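Long-range contact in histidinol dehydrogenase (Elizabethkingia anophelis NUHP1, PDB 6AN0), which probably catalyses the last step of histidine biosynthesis, the zinc- and NAD-dependent two-stage oxidation of L-histidinol to L-histidine: residues S142-P150 with G363-T372. Numbering follows the deposited sequence.
Sequences STVLMLGIP and GDYASGTNHT. With ZN (zinc ion), chain B.
M146 reaches from helix 142-154 into the loop that follows the short zinc-site helix 360-365, where N370 forms an Asx turn. The contact thus joins a helix flanking the mixed sheet to the helix end that carries the zinc ligand D364 in this ALDH-like enzyme. CB of M146 lies 3.7 Å from OD1 of N370. Next, CG sits over the centre of the H371 ring, a CH-pi contact of 3.5 Å to the centroid, practically on the ring normal. The chain then bends (chi2 -65°), which turns SD off the ring centre, beside T369 O and weakly hydrogen-bonded by the backbone N of H371. CE ends the chain against the last helical turn, 3.4 Å from D364 O. With one face covered by M146, the imidazole is fixed through both nitrogens: ND1 donates almost in the ring plane to a lone pair of D364 O at 2.8 Å, and NE2 shares a hydrogen bond with OG1 of T143 at the ring edge. S142 OG, bonded to E418 of the second subunit, lies at the same edge, near CE1. H371 therefore ties the helix to the backbone of D364, whose OD2 binds the zinc ion together with H266 of the same chain, H423 of the second subunit and two waters, five ligands in all. At the other end, N370 divides its amide: OD1 accepts a hydrogen bond from the backbone N of T372, in the plane of its own side-chain carbonyl, closing the Asx turn, while ND2 donates to M146 O at 2.8 Å, tilted 25° from that carbonyl's plane.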
ATOM      1  N   SER A 142     -20.814   6.906  -9.147  1.00 24.52           N
ATOM      2  CA  SER A 142     -20.630   6.613  -7.725  1.00 22.61           C
ATOM      3  C   SER A 142     -19.148   6.471  -7.378  1.00 24.55           C
ATOM      4  O   SER A 142     -18.731   6.796  -6.258  1.00 23.07           O
ATOM      5  CB  SER A 142     -21.405   5.345  -7.345  1.00 28.52           C
ATOM      6  OG  SER A 142     -21.008   4.237  -8.154  1.00 32.62           O
ATOM      7  N   THR A 143     -18.331   6.001  -8.324  1.00 21.94           N
ATOM      8  CA  THR A 143     -16.899   5.899  -8.057  1.00 18.08           C
ATOM      9  C   THR A 143     -16.264   7.268  -7.833  1.00 22.43           C
ATOM     10  O   THR A 143     -15.271   7.382  -7.103  1.00 20.73           O
ATOM     11  CB  THR A 143     -16.225   5.158  -9.215  1.00 27.22           C
ATOM     12  OG1 THR A 143     -16.831   3.871  -9.332  1.00 25.71           O
ATOM     13  CG2 THR A 143     -14.728   4.970  -8.960  1.00 27.94           C
ATOM     14  N   VAL A 144     -16.811   8.318  -8.452  1.00 21.48           N
ATOM     15  CA  VAL A 144     -16.311   9.667  -8.196  1.00 23.06           C
ATOM     16  C   VAL A 144     -16.431  10.004  -6.712  1.00 20.39           C
ATOM     17  O   VAL A 144     -15.491  10.530  -6.102  1.00 20.91           O
ATOM     18  CB  VAL A 144     -17.050  10.694  -9.071  1.00 27.74           C
ATOM     19  CG1 VAL A 144     -16.589  12.100  -8.728  1.00 19.60           C
ATOM     20  CG2 VAL A 144     -16.828  10.387 -10.554  1.00 23.42           C
ATOM     21  N   LEU A 145     -17.588   9.705  -6.109  1.00 20.16           N
ATOM     22  CA  LEU A 145     -17.747   9.936  -4.670  1.00 19.80           C
ATOM     23  C   LEU A 145     -16.761   9.109  -3.855  1.00 24.61           C
ATOM     24  O   LEU A 145     -16.165   9.609  -2.890  1.00 21.49           O
ATOM     25  CB  LEU A 145     -19.176   9.604  -4.222  1.00 15.95           C
ATOM     26  CG  LEU A 145     -20.309  10.452  -4.790  1.00 24.52           C
ATOM     27  CD1 LEU A 145     -21.654   9.935  -4.281  1.00 27.61           C
ATOM     28  CD2 LEU A 145     -20.101  11.923  -4.431  1.00 25.21           C
ATOM     29  N   MET A 146     -16.589   7.835  -4.222  1.00 19.90           N
ATOM     30  CA  MET A 146     -15.787   6.908  -3.422  1.00 19.53           C
ATOM     31  C   MET A 146     -14.313   7.303  -3.377  1.00 23.90           C
ATOM     32  O   MET A 146     -13.615   6.993  -2.401  1.00 20.85           O
ATOM     33  CB  MET A 146     -15.905   5.488  -3.987  1.00 18.35           C
ATOM     34  CG  MET A 146     -17.301   4.880  -3.915  1.00 22.08           C
ATOM     35  SD  MET A 146     -17.837   4.638  -2.204  1.00 25.61           S
ATOM     36  CE  MET A 146     -19.588   4.274  -2.416  1.00 23.30           C
ATOM     37  N   LEU A 147     -13.803   7.913  -4.440  1.00 19.58           N
ATOM     38  CA  LEU A 147     -12.394   8.279  -4.509  1.00 18.25           C
ATOM     39  C   LEU A 147     -12.166   9.753  -4.235  1.00 19.48           C
ATOM     40  O   LEU A 147     -11.179  10.110  -3.585  1.00 22.14           O
ATOM     41  CB  LEU A 147     -11.817   7.922  -5.883  1.00 21.32           C
ATOM     42  CG  LEU A 147     -11.974   6.445  -6.244  1.00 21.75           C
ATOM     43  CD1 LEU A 147     -11.444   6.188  -7.652  1.00 22.32           C
ATOM     44  CD2 LEU A 147     -11.265   5.527  -5.239  1.00 21.04           C
ATOM     45  N   GLY A 148     -13.098  10.605  -4.670  1.00 19.29           N
ATOM     46  CA  GLY A 148     -12.931  12.038  -4.474  1.00 18.40           C
ATOM     47  C   GLY A 148     -13.126  12.476  -3.031  1.00 20.02           C
ATOM     48  O   GLY A 148     -12.445  13.387  -2.555  1.00 22.04           O
ATOM     49  N   ILE A 149     -14.059  11.851  -2.317  1.00 21.90           N
ATOM     50  CA  ILE A 149     -14.388  12.335  -0.973  1.00 22.79           C
ATOM     51  C   ILE A 149     -13.226  12.068  -0.013  1.00 22.07           C
ATOM     52  O   ILE A 149     -12.822  12.989   0.720  1.00 23.39           O
ATOM     53  CB  ILE A 149     -15.719  11.736  -0.466  1.00 20.01           C
ATOM     54  CG1 ILE A 149     -16.896  12.412  -1.182  1.00 26.66           C
ATOM     55  CG2 ILE A 149     -15.865  11.931   1.061  1.00 20.79           C
ATOM     56  CD1 ILE A 149     -18.282  11.868  -0.805  1.00 22.87           C
ATOM     57  N   PRO A 150     -12.658  10.861   0.058  1.00 18.10           N
ATOM     58  CA  PRO A 150     -11.537  10.686   0.994  1.00 19.11           C
ATOM     59  C   PRO A 150     -10.301  11.476   0.589  1.00 17.69           C
ATOM     60  O   PRO A 150      -9.539  11.905   1.467  1.00 19.30           O
ATOM     61  CB  PRO A 150     -11.284   9.167   0.987  1.00 20.37           C
ATOM     62  CG  PRO A 150     -12.029   8.627  -0.182  1.00 20.08           C
ATOM     63  CD  PRO A 150     -13.161   9.557  -0.435  1.00 17.91           C
ATOM     64  N   GLY A 363     -23.890  -0.827  -0.100  1.00 25.16           N
ATOM     65  CA  GLY A 363     -22.480  -0.493   0.002  1.00 23.37           C
ATOM     66  C   GLY A 363     -21.938   0.092  -1.289  1.00 26.73           C
ATOM     67  O   GLY A 363     -21.073   0.974  -1.267  1.00 29.38           O
ATOM     68  N   ASP A 364     -22.436  -0.394  -2.430  1.00 30.61           N
ATOM     69  CA  ASP A 364     -22.032   0.158  -3.721  1.00 38.10           C
ATOM     70  C   ASP A 364     -22.311   1.651  -3.804  1.00 35.74           C
ATOM     71  O   ASP A 364     -21.550   2.394  -4.432  1.00 34.31           O
ATOM     72  CB  ASP A 364     -22.764  -0.551  -4.865  1.00 30.98           C
ATOM     73  CG  ASP A 364     -22.235  -1.943  -5.130  1.00 41.03           C
ATOM     74  OD1 ASP A 364     -21.149  -2.294  -4.607  1.00 36.11           O
ATOM     75  OD2 ASP A 364     -22.932  -2.688  -5.854  1.00 27.67           O
ATOM     76  N   TYR A 365     -23.412   2.108  -3.199  1.00 27.60           N
ATOM     77  CA  TYR A 365     -23.904   3.455  -3.452  1.00 21.39           C
ATOM     78  C   TYR A 365     -23.886   4.367  -2.235  1.00 27.65           C
ATOM     79  O   TYR A 365     -23.418   5.508  -2.343  1.00 33.67           O
ATOM     80  CB  TYR A 365     -25.333   3.407  -4.011  1.00 29.59           C
ATOM     81  CG  TYR A 365     -25.402   2.942  -5.441  1.00 30.84           C
ATOM     82  CD1 TYR A 365     -24.968   3.762  -6.477  1.00 28.07           C
ATOM     83  CD2 TYR A 365     -25.904   1.686  -5.757  1.00 30.14           C
ATOM     84  CE1 TYR A 365     -25.033   3.340  -7.791  1.00 37.55           C
ATOM     85  CE2 TYR A 365     -25.974   1.256  -7.064  1.00 32.14           C
ATOM     86  CZ  TYR A 365     -25.529   2.081  -8.076  1.00 32.42           C
ATOM     87  OH  TYR A 365     -25.596   1.644  -9.379  1.00 30.19           O
ATOM     88  N   ALA A 366     -24.400   3.925  -1.084  1.00 28.82           N
ATOM     89  CA  ALA A 366     -24.861   4.918  -0.113  1.00 31.04           C
ATOM     90  C   ALA A 366     -24.591   4.647   1.362  1.00 28.53           C
ATOM     91  O   ALA A 366     -24.767   5.578   2.154  1.00 34.05           O
ATOM     92  CB  ALA A 366     -26.372   5.133  -0.281  1.00 30.17           C
ATOM     93  N   SER A 367     -24.206   3.434   1.778  1.00 29.43           N
ATOM     94  CA  SER A 367     -24.068   3.172   3.215  1.00 25.46           C
ATOM     95  C   SER A 367     -22.944   3.992   3.836  1.00 28.16           C
ATOM     96  O   SER A 367     -23.035   4.394   5.006  1.00 27.89           O
ATOM     97  CB  SER A 367     -23.839   1.683   3.468  1.00 32.25           C
ATOM     98  OG  SER A 367     -22.528   1.293   3.083  1.00 35.62           O
ATOM     99  N   GLY A 368     -21.893   4.271   3.069  1.00 25.49           N
ATOM    100  CA  GLY A 368     -20.757   5.034   3.533  1.00 25.43           C
ATOM    101  C   GLY A 368     -19.432   4.319   3.392  1.00 22.77           C
ATOM    102  O   GLY A 368     -18.381   4.978   3.396  1.00 25.36           O
ATOM    103  N   THR A 369     -19.441   2.989   3.282  1.00 19.87           N
ATOM    104  CA  THR A 369     -18.213   2.247   3.050  1.00 20.87           C
ATOM    105  C   THR A 369     -17.737   2.496   1.622  1.00 21.05           C
ATOM    106  O   THR A 369     -18.467   3.031   0.784  1.00 23.64           O
ATOM    107  CB  THR A 369     -18.435   0.751   3.269  1.00 23.62           C
ATOM    108  OG1 THR A 369     -19.463   0.288   2.376  1.00 27.81           O
ATOM    109  CG2 THR A 369     -18.878   0.481   4.708  1.00 25.97           C
ATOM    110  N   ASN A 370     -16.499   2.097   1.342  1.00 18.77           N
ATOM    111  CA  ASN A 370     -15.919   2.327   0.021  1.00 23.06           C
ATOM    112  C   ASN A 370     -16.126   1.114  -0.881  1.00 21.63           C
ATOM    113  O   ASN A 370     -15.838  -0.014  -0.477  1.00 24.08           O
ATOM    114  CB  ASN A 370     -14.427   2.625   0.133  1.00 22.28           C
ATOM    115  CG  ASN A 370     -13.944   3.476  -1.002  1.00 23.11           C
ATOM    116  OD1 ASN A 370     -13.880   3.019  -2.146  1.00 22.71           O
ATOM    117  ND2 ASN A 370     -13.653   4.740  -0.708  1.00 21.51           N
ATOM    118  N   HIS A 371     -16.596   1.343  -2.109  1.00 22.42           N
ATOM    119  CA  HIS A 371     -16.827   0.219  -3.011  1.00 20.52           C
ATOM    120  C   HIS A 371     -15.621  -0.113  -3.880  1.00 18.12           C
ATOM    121  O   HIS A 371     -15.699  -1.044  -4.700  1.00 22.38           O
ATOM    122  CB  HIS A 371     -18.100   0.450  -3.863  1.00 21.15           C
ATOM    123  CG  HIS A 371     -17.956   1.388  -5.032  1.00 24.46           C
ATOM    124  ND1 HIS A 371     -19.043   2.048  -5.569  1.00 27.01           N
ATOM    125  CD2 HIS A 371     -16.895   1.729  -5.807  1.00 29.39           C
ATOM    126  CE1 HIS A 371     -18.656   2.768  -6.608  1.00 28.81           C
ATOM    127  NE2 HIS A 371     -17.357   2.592  -6.773  1.00 30.34           N
ATOM    128  N   THR A 372     -14.513   0.626  -3.739  1.00 21.82           N
ATOM    129  CA  THR A 372     -13.291   0.357  -4.513  1.00 19.36           C
ATOM    130  C   THR A 372     -12.471  -0.657  -3.717  1.00 21.50           C
ATOM    131  O   THR A 372     -11.739  -0.300  -2.787  1.00 23.98           O
ATOM    132  CB  THR A 372     -12.521   1.644  -4.786  1.00 20.84           C
ATOM    133  OG1 THR A 372     -13.403   2.588  -5.402  1.00 24.44           O
ATOM    134  CG2 THR A 372     -11.387   1.384  -5.777  1.00 23.33           C
TER
HETATM  135 ZN    ZN B 501     -22.172  -3.153  -7.842  0.53 26.74          ZN
HETATM  136  O   HOH W   1     -20.163  -3.400  -6.912  1.00 39.40           O
HETATM  137  O   HOH W   2     -22.272  -5.130  -7.354  1.00 40.52           O